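Local coordinates for pumilio homology domain family member 4 (Saccharomyces cerevisiae, PDB 3BWT), which binds messenger RNA through its Pumilio homology domain, the part of the protein described here, and takes part in regulating gene expression, at residues V71-R76 with C106-E111; V78-S83 with D110-I115; G270-I275 with V310-V315; G284-Q289 with G324-G329. All coordinates share one frame; numbering follows the deposited sequence.

Contact 1 (V71-R76 with C106-E111)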
loop_
_atom_site.group_PDB
_atom_site.type_symbol
_atom_site.label_atom_id
_atom_site.label_comp_id
_atom_site.label_asym_id
_atom_site.label_seq_id
_atom_site.Cartn_x
_atom_site.Cartn_y
_atom_site.Cartn_z
ATOM N N VAL A 71 -8.657 -18.993 -21.329
ATOM C CA VAL A 71 -8.293 -18.788 -22.728
ATOM C C VAL A 71 -6.843 -19.259 -22.955
ATOM O O VAL A 71 -6.092 -19.400 -21.980
ATOM C CB VAL A 71 -8.494 -17.281 -23.067
ATOM C CG1 VAL A 71 -7.184 -16.497 -22.997
ATOM C CG2 VAL A 71 -9.175 -17.119 -24.388
ATOM N N THR A 72 -6.437 -19.529 -24.202
ATOM C CA THR A 72 -5.049 -19.985 -24.426
ATOM C C THR A 72 -4.095 -18.815 -24.395
ATOM O O THR A 72 -4.513 -17.669 -24.316
ATOM C CB THR A 72 -4.808 -20.742 -25.767
ATOM O OG1 THR A 72 -4.931 -19.832 -26.868
ATOM C CG2 THR A 72 -5.760 -21.906 -25.934
ATOM N N THR A 73 -2.803 -19.101 -24.480
ATOM C CA THR A 73 -1.832 -18.017 -24.512
ATOM C C THR A 73 -1.971 -17.183 -25.786
ATOM O O THR A 73 -1.843 -15.959 -25.754
ATOM C CB THR A 73 -0.405 -18.531 -24.336
ATOM O OG1 THR A 73 -0.194 -18.833 -22.952
ATOM C CG2 THR A 73 0.595 -17.477 -24.769
ATOM N N GLU A 74 -2.257 -17.844 -26.902
ATOM C CA GLU A 74 -2.436 -17.131 -28.150
ATOM C C GLU A 74 -3.581 -16.140 -27.992
ATOM O O GLU A 74 -3.459 -14.966 -28.345
ATOM C CB GLU A 74 -2.713 -18.094 -29.308
ATOM C CG GLU A 74 -1.488 -18.877 -29.787
ATOM C CD GLU A 74 -0.992 -19.881 -28.752
ATOM O OE1 GLU A 74 -1.802 -20.725 -28.303
ATOM O OE2 GLU A 74 0.207 -19.830 -28.389
ATOM N N GLN A 75 -4.696 -16.620 -27.455
ATOM C CA GLN A 75 -5.877 -15.785 -27.316
ATOM C C GLN A 75 -5.626 -14.670 -26.312
ATOM O O GLN A 75 -5.968 -13.511 -26.556
ATOM C CB GLN A 75 -7.062 -16.632 -26.892
ATOM C CG GLN A 75 -7.600 -17.514 -27.984
ATOM C CD GLN A 75 -8.423 -18.664 -27.447
ATOM O OE1 GLN A 75 -8.155 -19.177 -26.357
ATOM N NE2 GLN A 75 -9.422 -19.084 -28.211
ATOM N N ARG A 76 -5.008 -15.022 -25.193
ATOM C CA ARG A 76 -4.703 -14.046 -24.167
ATOM C C ARG A 76 -3.883 -12.898 -24.731
ATOM O O ARG A 76 -4.117 -11.731 -24.395
ATOM C CB ARG A 76 -3.957 -14.691 -23.004
ATOM C CG ARG A 76 -3.868 -13.787 -21.788
ATOM C CD ARG A 76 -3.329 -14.514 -20.565
ATOM N NE ARG A 76 -1.954 -14.945 -20.776
ATOM C CZ ARG A 76 -1.585 -16.210 -20.932
ATOM N NH1 ARG A 76 -2.494 -17.175 -20.876
ATOM N NH2 ARG A 76 -0.307 -16.504 -21.134
ATOM N N CYS A 106 -2.507 -13.148 -15.039
ATOM C CA CYS A 106 -2.619 -14.281 -15.948
ATOM C C CYS A 106 -1.481 -14.424 -16.951
ATOM O O CYS A 106 -1.282 -15.500 -17.502
ATOM C CB CYS A 106 -3.944 -14.227 -16.703
ATOM S SG CYS A 106 -5.339 -14.788 -15.753
ATOM N N ILE A 107 -0.740 -13.352 -17.197
ATOM C CA ILE A 107 0.249 -13.393 -18.263
ATOM C C ILE A 107 1.417 -14.303 -17.929
ATOM O O ILE A 107 1.961 -14.268 -16.835
ATOM C CB ILE A 107 0.742 -11.991 -18.689
ATOM C CG1 ILE A 107 1.475 -11.296 -17.544
ATOM C CG2 ILE A 107 -0.425 -11.154 -19.194
ATOM C CD1 ILE A 107 1.847 -9.863 -17.862
ATOM N N LYS A 108 1.785 -15.127 -18.899
ATOM C CA LYS A 108 2.861 -16.077 -18.726
ATOM C C LYS A 108 4.108 -15.652 -19.513
ATOM O O LYS A 108 5.222 -15.755 -19.004
ATOM C CB LYS A 108 2.385 -17.488 -19.121
ATOM C CG LYS A 108 1.309 -18.075 -18.180
ATOM C CD LYS A 108 0.754 -19.433 -18.654
ATOM C CE LYS A 108 -0.167 -19.287 -19.871
ATOM N NZ LYS A 108 -1.085 -20.453 -20.121
ATOM N N THR A 109 3.920 -15.155 -20.735
ATOM C CA THR A 109 5.047 -14.826 -21.620
ATOM C C THR A 109 5.709 -13.498 -21.276
ATOM O O THR A 109 5.185 -12.714 -20.490
ATOM C CB THR A 109 4.633 -14.763 -23.122
ATOM O OG1 THR A 109 3.835 -13.596 -23.355
ATOM C CG2 THR A 109 3.854 -16.003 -23.540
ATOM N N ASP A 110 6.857 -13.239 -21.885
ATOM C CA ASP A 110 7.577 -12.001 -21.631
ATOM C C ASP A 110 7.195 -10.958 -22.669
ATOM O O ASP A 110 7.357 -9.757 -22.456
ATOM C CB ASP A 110 9.085 -12.239 -21.632
ATOM C CG ASP A 110 9.546 -12.992 -20.404
ATOM O OD1 ASP A 110 8.742 -13.113 -19.451
ATOM O OD2 ASP A 110 10.717 -13.440 -20.385
ATOM N N GLU A 111 6.685 -11.429 -23.799
ATOM C CA GLU A 111 6.129 -10.538 -24.804
ATOM C C GLU A 111 4.894 -9.847 -24.229
ATOM O O GLU A 111 4.642 -8.667 -24.486
ATOM C CB GLU A 111 5.763 -11.335 -26.057
ATOM C CG GLU A 111 4.501 -10.861 -26.761
ATOM C CD GLU A 111 4.174 -11.704 -27.979
ATOM O OE1 GLU A 111 4.413 -12.938 -27.928
ATOM O OE2 GLU A 111 3.686 -11.128 -28.985
#

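Contact 2 (V78-S83 with D110-I115)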
loop_
_atom_site.group_PDB
_atom_site.type_symbol
_atom_site.label_atom_id
_atom_site.label_comp_id
_atom_site.label_asym_id
_atom_site.label_seq_id
_atom_site.Cartn_x
_atom_site.Cartn_y
_atom_site.Cartn_z
ATOM N N VAL A 78 -3.920 -11.758 -27.688
ATOM C CA VAL A 78 -4.757 -10.933 -28.542
ATOM C C VAL A 78 -5.588 -9.983 -27.689
ATOM O O VAL A 78 -5.719 -8.798 -28.008
ATOM C CB VAL A 78 -5.686 -11.779 -29.445
ATOM C CG1 VAL A 78 -6.688 -10.882 -30.180
ATOM C CG2 VAL A 78 -4.870 -12.604 -30.424
ATOM N N LEU A 79 -6.155 -10.504 -26.606
ATOM C CA LEU A 79 -6.916 -9.669 -25.690
ATOM C C LEU A 79 -6.025 -8.568 -25.133
ATOM O O LEU A 79 -6.465 -7.422 -24.974
ATOM C CB LEU A 79 -7.519 -10.496 -24.555
ATOM C CG LEU A 79 -8.574 -11.515 -24.988
ATOM C CD1 LEU A 79 -9.333 -12.090 -23.793
ATOM C CD2 LEU A 79 -9.535 -10.897 -25.990
ATOM N N THR A 80 -4.769 -8.907 -24.853
ATOM C CA THR A 80 -3.827 -7.919 -24.333
ATOM C C THR A 80 -3.555 -6.855 -25.389
ATOM O O THR A 80 -3.532 -5.667 -25.082
ATOM C CB THR A 80 -2.459 -8.536 -23.886
ATOM O OG1 THR A 80 -2.663 -9.606 -22.952
ATOM C CG2 THR A 80 -1.578 -7.472 -23.240
ATOM N N LYS A 81 -3.348 -7.277 -26.633
ATOM C CA LYS A 81 -3.015 -6.318 -27.690
ATOM C C LYS A 81 -4.147 -5.338 -27.982
ATOM O O LYS A 81 -3.904 -4.163 -28.234
ATOM C CB LYS A 81 -2.562 -7.020 -28.974
ATOM C CG LYS A 81 -1.163 -7.641 -28.878
ATOM C CD LYS A 81 -0.750 -8.340 -30.181
ATOM C CE LYS A 81 0.668 -8.911 -30.087
ATOM N NZ LYS A 81 1.139 -9.466 -31.393
ATOM N N ILE A 82 -5.379 -5.826 -27.929
ATOM C CA ILE A 82 -6.541 -5.010 -28.228
ATOM C C ILE A 82 -6.800 -4.005 -27.118
ATOM O O ILE A 82 -7.130 -2.837 -27.377
ATOM C CB ILE A 82 -7.802 -5.894 -28.421
ATOM C CG1 ILE A 82 -7.735 -6.641 -29.762
ATOM C CG2 ILE A 82 -9.079 -5.066 -28.315
ATOM C CD1 ILE A 82 -8.914 -7.567 -30.018
ATOM N N SER A 83 -6.643 -4.455 -25.876
ATOM C CA SER A 83 -6.944 -3.597 -24.736
ATOM C C SER A 83 -5.815 -2.630 -24.391
ATOM O O SER A 83 -6.075 -1.557 -23.854
ATOM C CB SER A 83 -7.341 -4.426 -23.513
ATOM O OG SER A 83 -6.343 -5.366 -23.187
ATOM N N ASP A 110 6.857 -13.239 -21.885
ATOM C CA ASP A 110 7.577 -12.001 -21.631
ATOM C C ASP A 110 7.195 -10.958 -22.669
ATOM O O ASP A 110 7.357 -9.757 -22.456
ATOM C CB ASP A 110 9.085 -12.239 -21.632
ATOM C CG ASP A 110 9.546 -12.992 -20.404
ATOM O OD1 ASP A 110 8.742 -13.113 -19.451
ATOM O OD2 ASP A 110 10.717 -13.440 -20.385
ATOM N N GLU A 111 6.685 -11.429 -23.799
ATOM C CA GLU A 111 6.129 -10.538 -24.804
ATOM C C GLU A 111 4.894 -9.847 -24.229
ATOM O O GLU A 111 4.642 -8.667 -24.486
ATOM C CB GLU A 111 5.763 -11.335 -26.057
ATOM C CG GLU A 111 4.501 -10.861 -26.761
ATOM C CD GLU A 111 4.174 -11.704 -27.979
ATOM O OE1 GLU A 111 4.413 -12.938 -27.928
ATOM O OE2 GLU A 111 3.686 -11.128 -28.985
ATOM N N GLU A 112 4.131 -10.609 -23.451
ATOM C CA GLU A 112 2.949 -10.111 -22.772
ATOM C C GLU A 112 3.317 -9.054 -21.750
ATOM O O GLU A 112 2.565 -8.102 -21.538
ATOM C CB GLU A 112 2.242 -11.255 -22.049
ATOM C CG GLU A 112 1.231 -12.007 -22.880
ATOM C CD GLU A 112 0.726 -13.247 -22.167
ATOM O OE1 GLU A 112 1.535 -14.162 -21.892
ATOM O OE2 GLU A 112 -0.484 -13.306 -21.885
ATOM N N ALA A 113 4.461 -9.242 -21.095
ATOM C CA ALA A 113 4.899 -8.319 -20.055
ATOM C C ALA A 113 5.422 -7.045 -20.678
ATOM O O ALA A 113 5.209 -5.951 -20.153
ATOM C CB ALA A 113 5.958 -8.950 -19.179
ATOM N N GLN A 114 6.108 -7.184 -21.805
ATOM C CA GLN A 114 6.617 -6.014 -22.499
ATOM C C GLN A 114 5.482 -5.147 -23.021
ATOM O O GLN A 114 5.547 -3.926 -22.935
ATOM C CB GLN A 114 7.581 -6.404 -23.618
ATOM C CG GLN A 114 8.994 -6.621 -23.118
ATOM C CD GLN A 114 9.385 -5.597 -22.065
ATOM O OE1 GLN A 114 9.789 -5.958 -20.957
ATOM N NE2 GLN A 114 9.254 -4.311 -22.401
ATOM N N ILE A 115 4.435 -5.777 -23.542
ATOM C CA ILE A 115 3.248 -5.042 -23.971
ATOM C C ILE A 115 2.588 -4.293 -22.807
ATOM O O ILE A 115 2.087 -3.178 -22.976
ATOM C CB ILE A 115 2.215 -5.966 -24.662
ATOM C CG1 ILE A 115 2.723 -6.402 -26.039
ATOM C CG2 ILE A 115 0.865 -5.273 -24.788
ATOM C CD1 ILE A 115 1.842 -7.432 -26.727
#

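Contact 3 (G270-I275 with V310-V315)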
loop_
_atom_site.group_PDB
_atom_site.type_symbol
_atom_site.label_atom_id
_atom_site.label_comp_id
_atom_site.label_asym_id
_atom_site.label_seq_id
_atom_site.Cartn_x
_atom_site.Cartn_y
_atom_site.Cartn_z
ATOM N N GLY A 270 14.428 16.700 26.388
ATOM C CA GLY A 270 13.063 17.065 26.710
ATOM C C GLY A 270 12.931 17.541 28.144
ATOM O O GLY A 270 12.401 18.620 28.407
ATOM N N GLY A 271 13.418 16.725 29.077
ATOM C CA GLY A 271 13.364 17.053 30.492
ATOM C C GLY A 271 11.945 17.211 30.997
ATOM O O GLY A 271 10.992 16.769 30.346
ATOM N N GLU A 272 11.787 17.847 32.156
ATOM C CA GLU A 272 10.458 17.993 32.739
ATOM C C GLU A 272 9.551 18.853 31.855
ATOM O O GLU A 272 8.355 18.597 31.747
ATOM C CB GLU A 272 10.519 18.532 34.177
ATOM C CG GLU A 272 9.186 18.370 34.936
ATOM C CD GLU A 272 9.344 18.336 36.456
ATOM O OE1 GLU A 272 9.883 19.316 37.019
ATOM O OE2 GLU A 272 8.916 17.335 37.087
ATOM N N THR A 273 10.125 19.868 31.219
ATOM C CA THR A 273 9.364 20.710 30.310
ATOM C C THR A 273 8.820 19.913 29.114
ATOM O O THR A 273 7.615 19.926 28.842
ATOM C CB THR A 273 10.200 21.909 29.832
ATOM O OG1 THR A 273 10.149 22.941 30.826
ATOM C CG2 THR A 273 9.658 22.460 28.529
ATOM N N GLY A 274 9.703 19.218 28.407
ATOM C CA GLY A 274 9.287 18.391 27.293
ATOM C C GLY A 274 8.298 17.319 27.715
ATOM O O GLY A 274 7.266 17.104 27.073
ATOM N N ILE A 275 8.613 16.630 28.800
ATOM C CA ILE A 275 7.737 15.570 29.271
ATOM C C ILE A 275 6.379 16.123 29.689
ATOM O O ILE A 275 5.350 15.503 29.436
ATOM C CB ILE A 275 8.397 14.751 30.397
ATOM C CG1 ILE A 275 9.318 13.698 29.786
ATOM C CG2 ILE A 275 7.344 14.080 31.265
ATOM C CD1 ILE A 275 10.476 13.318 30.675
ATOM N N VAL A 310 7.536 12.132 35.594
ATOM C CA VAL A 310 6.109 12.117 35.308
ATOM C C VAL A 310 5.234 12.230 36.557
ATOM O O VAL A 310 4.256 12.977 36.565
ATOM C CB VAL A 310 5.699 10.842 34.550
ATOM C CG1 VAL A 310 4.179 10.740 34.474
ATOM C CG2 VAL A 310 6.329 10.812 33.158
ATOM N N ALA A 311 5.576 11.480 37.601
ATOM C CA ALA A 311 4.706 11.370 38.777
ATOM C C ALA A 311 4.435 12.688 39.530
ATOM O O ALA A 311 3.327 12.891 40.054
ATOM C CB ALA A 311 5.215 10.286 39.734
ATOM N N PRO A 312 5.446 13.576 39.601
ATOM C CA PRO A 312 5.243 14.901 40.200
ATOM C C PRO A 312 4.212 15.725 39.434
ATOM O O PRO A 312 3.593 16.640 39.995
ATOM C CB PRO A 312 6.621 15.557 40.076
ATOM C CG PRO A 312 7.570 14.433 39.992
ATOM C CD PRO A 312 6.858 13.338 39.259
ATOM N N LEU A 313 4.024 15.398 38.163
ATOM C CA LEU A 313 3.152 16.184 37.303
ATOM C C LEU A 313 1.712 15.721 37.403
ATOM O O LEU A 313 0.790 16.469 37.084
ATOM C CB LEU A 313 3.641 16.126 35.854
ATOM C CG LEU A 313 4.929 16.915 35.644
ATOM C CD1 LEU A 313 5.681 16.497 34.379
ATOM C CD2 LEU A 313 4.597 18.401 35.631
ATOM N N LEU A 314 1.521 14.490 37.862
ATOM C CA LEU A 314 0.183 13.919 37.930
ATOM C C LEU A 314 -0.549 14.293 39.212
ATOM O O LEU A 314 -0.769 13.453 40.084
ATOM C CB LEU A 314 0.231 12.400 37.752
ATOM C CG LEU A 314 0.618 11.963 36.337
ATOM C CD1 LEU A 314 0.801 10.465 36.261
ATOM C CD2 LEU A 314 -0.423 12.422 35.347
ATOM N N VAL A 315 -0.927 15.562 39.317
ATOM C CA VAL A 315 -1.656 16.048 40.483
ATOM C C VAL A 315 -2.752 17.052 40.106
ATOM O O VAL A 315 -2.635 17.805 39.135
ATOM C CB VAL A 315 -0.703 16.659 41.531
ATOM C CG1 VAL A 315 0.205 15.582 42.108
ATOM C CG2 VAL A 315 0.124 17.782 40.913
#

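Contact 4 (G284-Q289 with G324-G329)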
loop_
_atom_site.group_PDB
_atom_site.type_symbol
_atom_site.label_atom_id
_atom_site.label_comp_id
_atom_site.label_asym_id
_atom_site.label_seq_id
_atom_site.Cartn_x
_atom_site.Cartn_y
_atom_site.Cartn_z
ATOM N N GLY A 284 1.216 13.729 22.016
ATOM C CA GLY A 284 2.352 13.327 22.830
ATOM C C GLY A 284 1.994 12.532 24.073
ATOM O O GLY A 284 2.807 11.778 24.582
ATOM N N ASN A 285 0.778 12.698 24.574
ATOM C CA ASN A 285 0.315 11.863 25.669
ATOM C C ASN A 285 0.514 10.385 25.353
ATOM O O ASN A 285 1.169 9.672 26.107
ATOM C CB ASN A 285 -1.153 12.135 25.979
ATOM C CG ASN A 285 -1.590 11.520 27.298
ATOM O OD1 ASN A 285 -1.605 12.190 28.335
ATOM N ND2 ASN A 285 -1.937 10.238 27.268
ATOM N N TYR A 286 -0.053 9.936 24.235
ATOM C CA TYR A 286 0.071 8.540 23.795
ATOM C C TYR A 286 1.514 8.110 23.608
ATOM O O TYR A 286 1.869 6.979 23.915
ATOM C CB TYR A 286 -0.661 8.314 22.473
ATOM C CG TYR A 286 -2.133 8.542 22.553
ATOM C CD1 TYR A 286 -2.977 7.561 23.047
ATOM C CD2 TYR A 286 -2.690 9.745 22.130
ATOM C CE1 TYR A 286 -4.340 7.766 23.128
ATOM C CE2 TYR A 286 -4.056 9.960 22.202
ATOM C CZ TYR A 286 -4.878 8.968 22.707
ATOM O OH TYR A 286 -6.236 9.179 22.790
ATOM N N VAL A 287 2.316 9.013 23.058
ATOM C CA VAL A 287 3.741 8.800 22.886
ATOM C C VAL A 287 4.415 8.641 24.241
ATOM O O VAL A 287 5.287 7.793 24.429
ATOM C CB VAL A 287 4.368 9.993 22.164
ATOM C CG1 VAL A 287 5.887 9.838 22.072
ATOM C CG2 VAL A 287 3.741 10.150 20.790
ATOM N N LEU A 288 3.998 9.471 25.186
ATOM C CA LEU A 288 4.500 9.390 26.544
ATOM C C LEU A 288 4.155 8.036 27.138
ATOM O O LEU A 288 4.971 7.427 27.828
ATOM C CB LEU A 288 3.892 10.499 27.409
ATOM C CG LEU A 288 4.436 10.513 28.839
ATOM C CD1 LEU A 288 5.951 10.340 28.806
ATOM C CD2 LEU A 288 4.038 11.784 29.582
ATOM N N GLN A 289 2.936 7.579 26.872
ATOM C CA GLN A 289 2.472 6.314 27.413
ATOM C C GLN A 289 3.220 5.165 26.767
ATOM O O GLN A 289 3.489 4.149 27.399
ATOM C CB GLN A 289 0.975 6.143 27.194
ATOM C CG GLN A 289 0.428 4.871 27.804
ATOM C CD GLN A 289 -1.067 4.746 27.636
ATOM O OE1 GLN A 289 -1.707 5.612 27.039
ATOM N NE2 GLN A 289 -1.637 3.660 28.151
ATOM N N GLY A 324 -4.878 12.035 31.741
ATOM C CA GLY A 324 -4.152 11.935 32.992
ATOM C C GLY A 324 -4.219 10.519 33.535
ATOM O O GLY A 324 -3.189 9.925 33.873
ATOM N N LYS A 325 -5.432 9.968 33.610
ATOM C CA LYS A 325 -5.628 8.611 34.123
ATOM C C LYS A 325 -4.875 7.558 33.304
ATOM O O LYS A 325 -4.576 6.478 33.802
ATOM C CB LYS A 325 -7.116 8.247 34.172
ATOM C CG LYS A 325 -7.912 8.860 35.313
ATOM C CD LYS A 325 -9.364 8.424 35.213
ATOM C CE LYS A 325 -10.315 9.429 35.854
ATOM N NZ LYS A 325 -11.665 9.399 35.204
ATOM N N ARG A 326 -4.584 7.871 32.047
ATOM C CA ARG A 326 -3.911 6.929 31.171
ATOM C C ARG A 326 -2.470 6.733 31.620
ATOM O O ARG A 326 -1.989 5.603 31.746
ATOM C CB ARG A 326 -3.932 7.448 29.737
ATOM C CG ARG A 326 -4.008 6.356 28.692
ATOM C CD ARG A 326 -3.401 6.794 27.366
ATOM N NE ARG A 326 -3.880 8.095 26.919
ATOM C CZ ARG A 326 -5.147 8.368 26.630
ATOM N NH1 ARG A 326 -6.074 7.428 26.757
ATOM N NH2 ARG A 326 -5.488 9.588 26.229
ATOM N N ILE A 327 -1.786 7.847 31.858
ATOM C CA ILE A 327 -0.393 7.833 32.276
ATOM C C ILE A 327 -0.240 7.293 33.690
ATOM O O ILE A 327 0.739 6.620 34.007
ATOM C CB ILE A 327 0.216 9.237 32.210
ATOM C CG1 ILE A 327 0.075 9.811 30.795
ATOM C CG2 ILE A 327 1.669 9.199 32.636
ATOM C CD1 ILE A 327 0.777 9.001 29.727
ATOM N N ILE A 328 -1.211 7.601 34.538
ATOM C CA ILE A 328 -1.235 7.087 35.899
ATOM C C ILE A 328 -1.173 5.560 35.861
ATOM O O ILE A 328 -0.592 4.913 36.746
ATOM C CB ILE A 328 -2.510 7.551 36.632
ATOM C CG1 ILE A 328 -2.488 9.071 36.815
ATOM C CG2 ILE A 328 -2.645 6.868 37.976
ATOM C CD1 ILE A 328 -3.750 9.643 37.429
ATOM N N GLY A 329 -1.766 4.994 34.815
ATOM C CA GLY A 329 -1.835 3.556 34.656
ATOM C C GLY A 329 -0.492 2.951 34.310
ATOM O O GLY A 329 -0.275 1.751 34.492
#

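Contact 1 (V71-R76 with C106-E111)
R76 reaches from the start of helix 73-83 toward the turn that precedes helix 110-120. Its CG leaves CB anti to the backbone N (chi1 -168°), and the next torsion keeps the chain extended. CD lies beside C106, 3.9 Å from its CB. A bend at chi3 (64°) then turns the guanidinium so that one face lies against C106 O, which is 3.4 Å from R76 NE, offset toward the rim and too poorly angled for a hydrogen bond. R76 NE instead forms a salt bridge with E112, in the first turn of helix 110-120. At the tip, R76 NH2 donates to T73 OG1 at 3.0 Å in a bent bond, with the hydroxyl tilted out of the guanidinium plane. The K108 chain crosses this end at about a right angle: its CE lies against CZ, NH1 and NH2 of R76, and its NZ comes to 3.6 Å from R76 NH1, a like-charge approach probably eased by the E112 carboxylate on R76 NE. An alanine at R76 would remove the donor to T73 and the cation facing E112, and would probably loosen the join between the two helix starts. T73 CG2 also meets T109 CG2 at 3.8 Å, methyl to methyl. T72 and Q75 form a capping box, with Q75 N donating to T72 OG1, and T109 is an N-cap residue whose OG1 is hydrogen-bonded to E112. Two capped helix starts, one in Pumilio repeat 2 and the next in repeat 3, joined by an arginine, mark a junction between successive units of the PUF helical-repeat fold.

Contact 2 (V78-S83 with D110-I115)
Segments 78-83 and 110-115 run almost parallel, their short helix axes 12° apart and 10.3 Å from each other at closest approach. T80 and I115 point at one another across the gap and cross obliquely. In both, the CG2 methyl stands anti to the backbone N, and the two methyls meet at 3.6 Å. This choice of torsion turns T80 OG1 back to its own helix, where it is hydrogen-bonded to R76 O. K81 lies along the outer side with its chain fully extended beyond CG, crossing I115 at about a right angle. I115 CD1 rests against that chain, 3.7 Å from K81 CG, so the isoleucine is touched on one branch by a threonine methyl and on another by the lysine's aliphatic part. Beyond it, E111 extends across the end of K81, again at roughly a right angle. The distance of 3.9 Å from K81 NZ to E111 OE2 makes this a long, weak salt bridge. E112 only approaches T80, its OE2 4.4 Å from T80 OG1; its carboxylate is bound by R76, T109 and the backbone N of K108. No hydrogen bond crosses between 78-83 and 110-115. The chemistry is therefore apolar on the inner side, methyl on methyl and methyl on methylene, with an exposed ion pair at the margin that would probably add modest, solvent-weakened attraction between repeats 2 and 3.

Contact 3 (G270-I275 with V310-V315)
The buried part of this contact is made by I275 and V310, with L313 beside them. I275, on helix 256-279, holds its CG2 anti to the backbone N, and that methyl faces the other segment. It meets V310 CG2 at 3.9 Å, the two side chains crossing at about a right angle. L313 comes from the same side as V310, and its CD1 stands 4.3 Å from I275 CG2. The methyl of I275 is thus met by a valine branch and a leucine tip, one from the end of helix 300-310 and one from the turn that follows. I309 also packs on I275, while Q276 and L279, further along helix 256-279, touch L313. The solvent side is formed by E272 and P312, both exposed. E272, one turn before I275, has its CG anti to the backbone N and its chain extended, which lays its methylenes obliquely over L313. E272 CG is 4.0 Å from L313 CD1. Its carboxylate runs on past the leucine, where OE2 meets P312 only at a long 4.2 Å from CB, without any polar bond across the contact. The helix is kinked at E272 and T273, right after G271, whose positive phi (61°) favours glycine. In the other segment, 311-313 keep helical torsions without regular bonding, and L314 forms the centre of an inverse gamma turn. Here the chain that follows helix 300-310 packs on the last part of helix 256-279, at the start of Pumilio repeat 8, near the C-terminal end of the PUF helical-repeat domain.

Contact 4 (G284-Q289 with G324-G329)
N285 sends its CG anti to the backbone N (chi1 -167°), and Y286, the next residue, sets its CG anti to the carbonyl carbon instead, so that Y286 comes over one face of the R326 guanidinium and N285 to its edge. The arginine bends at chi3 (-49°), and the turn lays its guanidinium flat on the tyrosine ring. The planes are 16° apart and the centres 4.3 Å, a stacked cation-pi arrangement in which Y286 CE1 lies 3.6 Å above the middle of the guanidinium. The N285 amide stands nearly perpendicular to that group. Q289, extended, crosses the arginine's aliphatic chain at about a right angle. I327 CD1 lies against helix 284-298, 3.8 Å from Q289 CB and 4.1 Å from L288 CG, with N285 O at 3.7 Å. An alanine at N285 would remove the amide beside the guanidinium and I327, and would probably leave R326 less firmly positioned. N285, Y286 and Q289 fall in the N-Y-x-x-Q pattern whose positions in PUF repeats typically face RNA bases, so this side is probably near the RNA-binding surface. Segments 284-289 and 324-328 run nearly parallel; L279 of helix 256-279 touches N285, L288 and I327, while helix 245-253 packs against V287 and Y286.

How the contacts relate
From the N terminus, contact 1 comes first, closing a loop of 29 residues between 71-76 and 106-111. Contact 2 starts a little later on the same helix 73-83 and closes a 26-residue loop whose end overlaps that of contact 1 at D110 and E111; the two touch and tie repeats 2 and 3 along one pair of helices. Far along the chain, contact 3 opens at 270-275 and contact 4 at 284-289, before contact 3 closes at 310-315 and contact 4 at 324-329. These two cross, each spanning 34 residues, and join helices 256-279 and 284-298 to the turn after helix 300-310 and to helix 322-328. The two pairs lie on opposite sides of the chain's centre.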